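Local structure of twin-arginine translocation pathway signal (Rhodoferax ferrireducens, 5IM2) at residues V49-T55 / R82-Y88; K74-S79 / I282-N286. The protein probably serves as the extracytoplasmic solute-binding protein of a TRAP transporter, and holds a copurified benzoate in its pocket. All coordinates share one frame; numbering follows the deposited sequence.

Contact 1: residues V49-T55 / R82-Y88; sequences VTLKFHT and RIQFEAY
Tyr88 N gives Phe53 O the shortest hydrogen bond between the two strands, 2.7 Å. Tyr88 O takes one hydrogen bond, from Thr55 N at 3.1 Å. His54 CD2 is a close carbon neighbour of Tyr88 O at 3.3 Å, with the oxygen at the edge of the imidazole, in its plane. The His54 side chain crosses that of Tyr88 at about a right angle. With CG anti to the backbone N of His54 (chi1 -160°), CD2 comes to 3.7 Å from Tyr88 CB. His54 ND1 is hydrogen-bonded to Gln103 OE1. The strands run parallel, and seven backbone bonds join them from Val49 to Thr55. On the face with Leu51, the Phe85 ring lies alongside the leucine: CD2 is 3.8 Å from Leu51 CB, and CE2 also touches Leu51 CD1. Ile83 CG2 meets Leu51 CD1 as well, at 3.9 Å. Replacing Phe85 with alanine would probably leave Leu51 CB and CD1 without their flanking ring. On the other face Thr50 CG2 rests 3.6 Å from Glu86 CG. Here Lys52 NZ and Glu86 OE1 stay 5.3 Å apart, too far for a salt bridge. The strands belong to a beta-alpha-beta unit whose helix 62-78 packs on Phe85 and Ala87. Strand 111-114 flanks 49-55 on its other edge, while 83-88 is outermost in the sheet. Leu279 of helix 277-285 meets Val49 and Ile83.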
# COMPACT_ATOMS: atom_id res chain seq x y z
N VAL A 49 1.76 9.18 -28.44
CA VAL A 49 2.72 9.39 -27.37
C VAL A 49 2.93 8.05 -26.68
O VAL A 49 1.98 7.29 -26.45
CB VAL A 49 2.24 10.50 -26.40
CG1 VAL A 49 0.95 10.10 -25.68
CG2 VAL A 49 3.30 10.79 -25.38
N THR A 50 4.18 7.74 -26.39
CA THR A 50 4.52 6.51 -25.69
C THR A 50 5.04 6.89 -24.31
O THR A 50 6.02 7.63 -24.19
CB THR A 50 5.55 5.71 -26.48
OG1 THR A 50 5.09 5.57 -27.83
CG2 THR A 50 5.74 4.31 -25.89
N LEU A 51 4.37 6.40 -23.28
CA LEU A 51 4.72 6.70 -21.90
C LEU A 51 5.40 5.49 -21.28
O LEU A 51 4.94 4.35 -21.44
CB LEU A 51 3.47 7.06 -21.09
CG LEU A 51 2.67 8.25 -21.61
CD1 LEU A 51 1.38 8.38 -20.82
CD2 LEU A 51 3.46 9.54 -21.56
N LYS A 52 6.48 5.73 -20.54
CA LYS A 52 7.18 4.68 -19.81
C LYS A 52 6.59 4.52 -18.42
O LYS A 52 6.53 5.49 -17.65
CB LYS A 52 8.67 4.98 -19.72
CG LYS A 52 9.34 5.01 -21.06
CD LYS A 52 10.85 5.24 -20.89
CE LYS A 52 11.53 5.55 -22.20
NZ LYS A 52 12.26 6.85 -22.10
N PHE A 53 6.19 3.30 -18.09
CA PHE A 53 5.60 2.92 -16.80
C PHE A 53 6.56 1.96 -16.09
O PHE A 53 7.02 1.00 -16.69
CB PHE A 53 4.24 2.27 -17.04
CG PHE A 53 3.48 1.88 -15.80
CD1 PHE A 53 3.81 0.75 -15.07
CD2 PHE A 53 2.37 2.61 -15.41
CE1 PHE A 53 3.09 0.38 -13.96
CE2 PHE A 53 1.65 2.25 -14.28
CZ PHE A 53 2.03 1.12 -13.55
N HIS A 54 6.89 2.24 -14.81
CA HIS A 54 7.84 1.42 -14.06
C HIS A 54 7.28 1.10 -12.68
O HIS A 54 6.75 1.99 -12.01
CB HIS A 54 9.20 2.16 -13.89
CG HIS A 54 10.37 1.28 -13.57
ND1 HIS A 54 11.52 1.80 -13.00
CD2 HIS A 54 10.63 -0.03 -13.80
CE1 HIS A 54 12.41 0.83 -12.84
NE2 HIS A 54 11.89 -0.29 -13.31
N THR A 55 7.47 -0.14 -12.23
CA THR A 55 7.10 -0.51 -10.86
C THR A 55 7.89 -1.73 -10.43
O THR A 55 8.68 -2.30 -11.19
CB THR A 55 5.58 -0.76 -10.78
OG1 THR A 55 5.18 -0.98 -9.42
CG2 THR A 55 5.17 -1.96 -11.61
N ARG A 82 -3.89 6.30 -29.28
CA ARG A 82 -2.94 7.40 -29.41
C ARG A 82 -2.00 7.46 -28.23
O ARG A 82 -0.90 8.01 -28.36
CB ARG A 82 -3.66 8.72 -29.56
CG ARG A 82 -4.55 8.75 -30.77
CD ARG A 82 -4.60 10.10 -31.43
NE ARG A 82 -5.03 11.18 -30.54
CZ ARG A 82 -6.25 11.31 -30.04
NH1 ARG A 82 -7.19 10.41 -30.30
NH2 ARG A 82 -6.54 12.34 -29.27
N ILE A 83 -2.40 6.92 -27.08
CA ILE A 83 -1.52 6.80 -25.93
C ILE A 83 -1.08 5.34 -25.82
O ILE A 83 -1.91 4.44 -25.63
CB ILE A 83 -2.18 7.25 -24.62
CG1 ILE A 83 -2.75 8.67 -24.73
CG2 ILE A 83 -1.16 7.16 -23.48
CD1 ILE A 83 -3.54 9.11 -23.49
N GLN A 84 0.23 5.11 -25.94
CA GLN A 84 0.80 3.78 -25.83
C GLN A 84 1.78 3.77 -24.67
O GLN A 84 2.32 4.81 -24.28
CB GLN A 84 1.52 3.37 -27.11
CG GLN A 84 0.59 3.23 -28.33
CD GLN A 84 -0.48 2.18 -28.12
OE1 GLN A 84 -0.25 1.16 -27.47
NE2 GLN A 84 -1.67 2.44 -28.65
N PHE A 85 2.02 2.59 -24.12
CA PHE A 85 2.92 2.46 -22.98
C PHE A 85 4.05 1.49 -23.28
O PHE A 85 3.83 0.44 -23.89
CB PHE A 85 2.19 1.98 -21.78
CG PHE A 85 1.15 2.94 -21.28
CD1 PHE A 85 -0.15 2.90 -21.78
CD2 PHE A 85 1.47 3.87 -20.30
CE1 PHE A 85 -1.11 3.76 -21.32
CE2 PHE A 85 0.51 4.76 -19.84
CZ PHE A 85 -0.78 4.70 -20.35
N GLU A 86 5.26 1.86 -22.84
CA GLU A 86 6.35 0.91 -22.66
C GLU A 86 6.41 0.66 -21.16
O GLU A 86 6.79 1.55 -20.39
CB GLU A 86 7.68 1.44 -23.19
CG GLU A 86 7.71 1.52 -24.69
CD GLU A 86 9.00 2.09 -25.19
OE1 GLU A 86 9.51 3.04 -24.55
OE2 GLU A 86 9.51 1.58 -26.22
N ALA A 87 5.94 -0.51 -20.75
CA ALA A 87 5.71 -0.81 -19.35
C ALA A 87 6.80 -1.75 -18.85
O ALA A 87 7.16 -2.71 -19.52
CB ALA A 87 4.34 -1.45 -19.15
N TYR A 88 7.25 -1.52 -17.63
CA TYR A 88 8.37 -2.27 -17.05
C TYR A 88 8.04 -2.72 -15.63
O TYR A 88 7.99 -1.87 -14.71
CB TYR A 88 9.63 -1.42 -17.08
CG TYR A 88 10.01 -1.06 -18.49
CD1 TYR A 88 10.62 -1.98 -19.32
CD2 TYR A 88 9.73 0.20 -19.00
CE1 TYR A 88 10.98 -1.66 -20.61
CE2 TYR A 88 10.10 0.53 -20.30
CZ TYR A 88 10.70 -0.41 -21.10
OH TYR A 88 11.07 -0.12 -22.41

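Contact 2: residues K74-S79 / I282-N286; sequences KVSKES and IIDNN
Glu78 makes the polar part of this contact, with one carboxylate oxygen for each of two asparagines. Asn286 ND2 bonds to OE1 of Glu78 at 2.9 Å and meets it from above the carboxylate plane. Asn285 ND2 bonds to Glu78 OE2 at 3.1 Å, nearly along the C-O axis, with its amide almost coplanar with the carboxylate (12°). The Glu78 chain reaches across because CG stands anti to the backbone N (chi1 -169°) and the chain stays extended beyond it. Asn286 ND2 also bonds back to Ile282 O, 3.0 Å away. Two acceptors thus fix this amide's rotation. Its OD1 lies against the aliphatic part of Lys74, 3.5 Å from CG.

In the apolar part, Val75 CG1 and Ile282 CG2 lie 4.2 Å apart. Val75 CG1 touches Ile283 CD1 at 3.9 Å, and Val75 CG2 rests on Asn286 CB at 3.8 Å. Ile282 slides past Glu78 in the opposite direction, with CD1 3.7 Å from Glu78 CG.

Ser79 N donates to Val75 O at the end of helix 62-78, and Asn286 N to Ile283 O at the end of 277-285. The Trp71 side chain separately bonds through NE1 to Asn286 O. Side-chain packing between helix ends, edged by polar bonds, joins helix 277-285 to the connecting helix of a beta-alpha-beta crossover. This is plain packing in the family 7 solute-binding fold, away from the benzoate pocket.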
# COMPACT_ATOMS: atom_id res chain seq x y z
N LYS A 74 -7.09 0.50 -20.51
CA LYS A 74 -8.25 1.39 -20.55
C LYS A 74 -7.86 2.75 -21.10
O LYS A 74 -8.56 3.32 -21.96
CB LYS A 74 -8.85 1.47 -19.14
CG LYS A 74 -9.93 2.53 -18.90
CD LYS A 74 -11.17 1.95 -18.19
CE LYS A 74 -11.27 2.35 -16.72
NZ LYS A 74 -12.69 2.65 -16.31
N VAL A 75 -6.72 3.29 -20.65
CA VAL A 75 -6.23 4.56 -21.19
C VAL A 75 -5.91 4.43 -22.67
O VAL A 75 -6.24 5.32 -23.47
CB VAL A 75 -5.01 5.03 -20.38
CG1 VAL A 75 -4.33 6.23 -21.07
CG2 VAL A 75 -5.44 5.34 -18.95
N SER A 76 -5.23 3.36 -23.08
CA SER A 76 -4.93 3.20 -24.49
C SER A 76 -6.21 3.09 -25.31
O SER A 76 -6.37 3.77 -26.34
CB SER A 76 -4.04 1.98 -24.70
OG SER A 76 -2.73 2.31 -24.32
N LYS A 77 -7.14 2.24 -24.88
CA LYS A 77 -8.37 2.03 -25.65
C LYS A 77 -9.19 3.31 -25.75
O LYS A 77 -9.68 3.66 -26.83
CB LYS A 77 -9.19 0.91 -25.00
CG LYS A 77 -10.68 0.92 -25.34
CD LYS A 77 -11.43 -0.14 -24.56
CE LYS A 77 -11.88 -1.28 -25.46
NZ LYS A 77 -12.91 -0.84 -26.44
N GLU A 78 -9.34 4.02 -24.63
CA GLU A 78 -10.12 5.25 -24.62
C GLU A 78 -9.48 6.33 -25.49
O GLU A 78 -10.19 7.23 -25.98
CB GLU A 78 -10.29 5.72 -23.17
CG GLU A 78 -11.31 6.84 -22.98
CD GLU A 78 -11.37 7.36 -21.54
OE1 GLU A 78 -11.07 6.58 -20.59
OE2 GLU A 78 -11.72 8.56 -21.35
N SER A 79 -8.17 6.26 -25.72
CA SER A 79 -7.48 7.20 -26.59
C SER A 79 -7.43 6.74 -28.04
O SER A 79 -6.76 7.37 -28.86
CB SER A 79 -6.06 7.46 -26.07
OG SER A 79 -5.21 6.34 -26.28
N ILE A 282 -7.93 12.40 -21.33
CA ILE A 282 -8.05 10.96 -21.14
C ILE A 282 -7.32 10.54 -19.87
O ILE A 282 -7.84 9.76 -19.06
CB ILE A 282 -7.52 10.19 -22.36
CG1 ILE A 282 -8.28 10.57 -23.64
CG2 ILE A 282 -7.60 8.67 -22.13
CD1 ILE A 282 -9.70 10.15 -23.64
N ILE A 283 -6.10 11.03 -19.69
CA ILE A 283 -5.38 10.77 -18.45
C ILE A 283 -6.20 11.24 -17.25
O ILE A 283 -6.36 10.51 -16.26
CB ILE A 283 -3.99 11.42 -18.49
CG1 ILE A 283 -3.08 10.72 -19.50
CG2 ILE A 283 -3.30 11.37 -17.13
CD1 ILE A 283 -2.74 9.28 -19.19
N ASP A 284 -6.75 12.47 -17.32
CA ASP A 284 -7.53 13.02 -16.20
C ASP A 284 -8.77 12.16 -15.91
O ASP A 284 -9.13 11.95 -14.75
CB ASP A 284 -7.96 14.45 -16.49
CG ASP A 284 -6.83 15.44 -16.42
OD1 ASP A 284 -5.76 15.10 -15.88
OD2 ASP A 284 -7.05 16.57 -16.89
N ASN A 285 -9.42 11.66 -16.96
CA ASN A 285 -10.59 10.81 -16.80
C ASN A 285 -10.26 9.52 -16.06
O ASN A 285 -11.14 8.87 -15.48
CB ASN A 285 -11.17 10.44 -18.18
CG ASN A 285 -11.84 11.60 -18.90
OD1 ASN A 285 -12.15 12.65 -18.33
ND2 ASN A 285 -12.10 11.39 -20.18
N ASN A 286 -8.99 9.12 -16.09
CA ASN A 286 -8.50 7.92 -15.45
C ASN A 286 -7.60 8.26 -14.27
O ASN A 286 -6.69 7.51 -13.94
CB ASN A 286 -7.79 7.06 -16.48
CG ASN A 286 -8.77 6.43 -17.44
OD1 ASN A 286 -9.43 5.45 -17.10
ND2 ASN A 286 -8.94 7.05 -18.62

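In the fold
Both contacts are partly buried, about 13 Å apart between centres. In contact 1, Leu51, Phe53 and Ile83 are buried on one sheet face, while Thr50, Lys52 and Glu86 on the other are exposed. In contact 2, Val75 and Ile283 are buried beside exposed Glu78. Contact 1 pairs the two strands of the beta-alpha-beta unit; contact 2 joins the end of its helix to a helix some 200 residues later. Ladder bonds between main chains dominate the first. In the second the direct polar links run between side chains, from exposed Glu78 to exposed Asn285 and buried Asn286. The contacts touch through Ser76 OG, which probably bonds to Ile83 O, and through Val75, packed against Ile83 and Phe85.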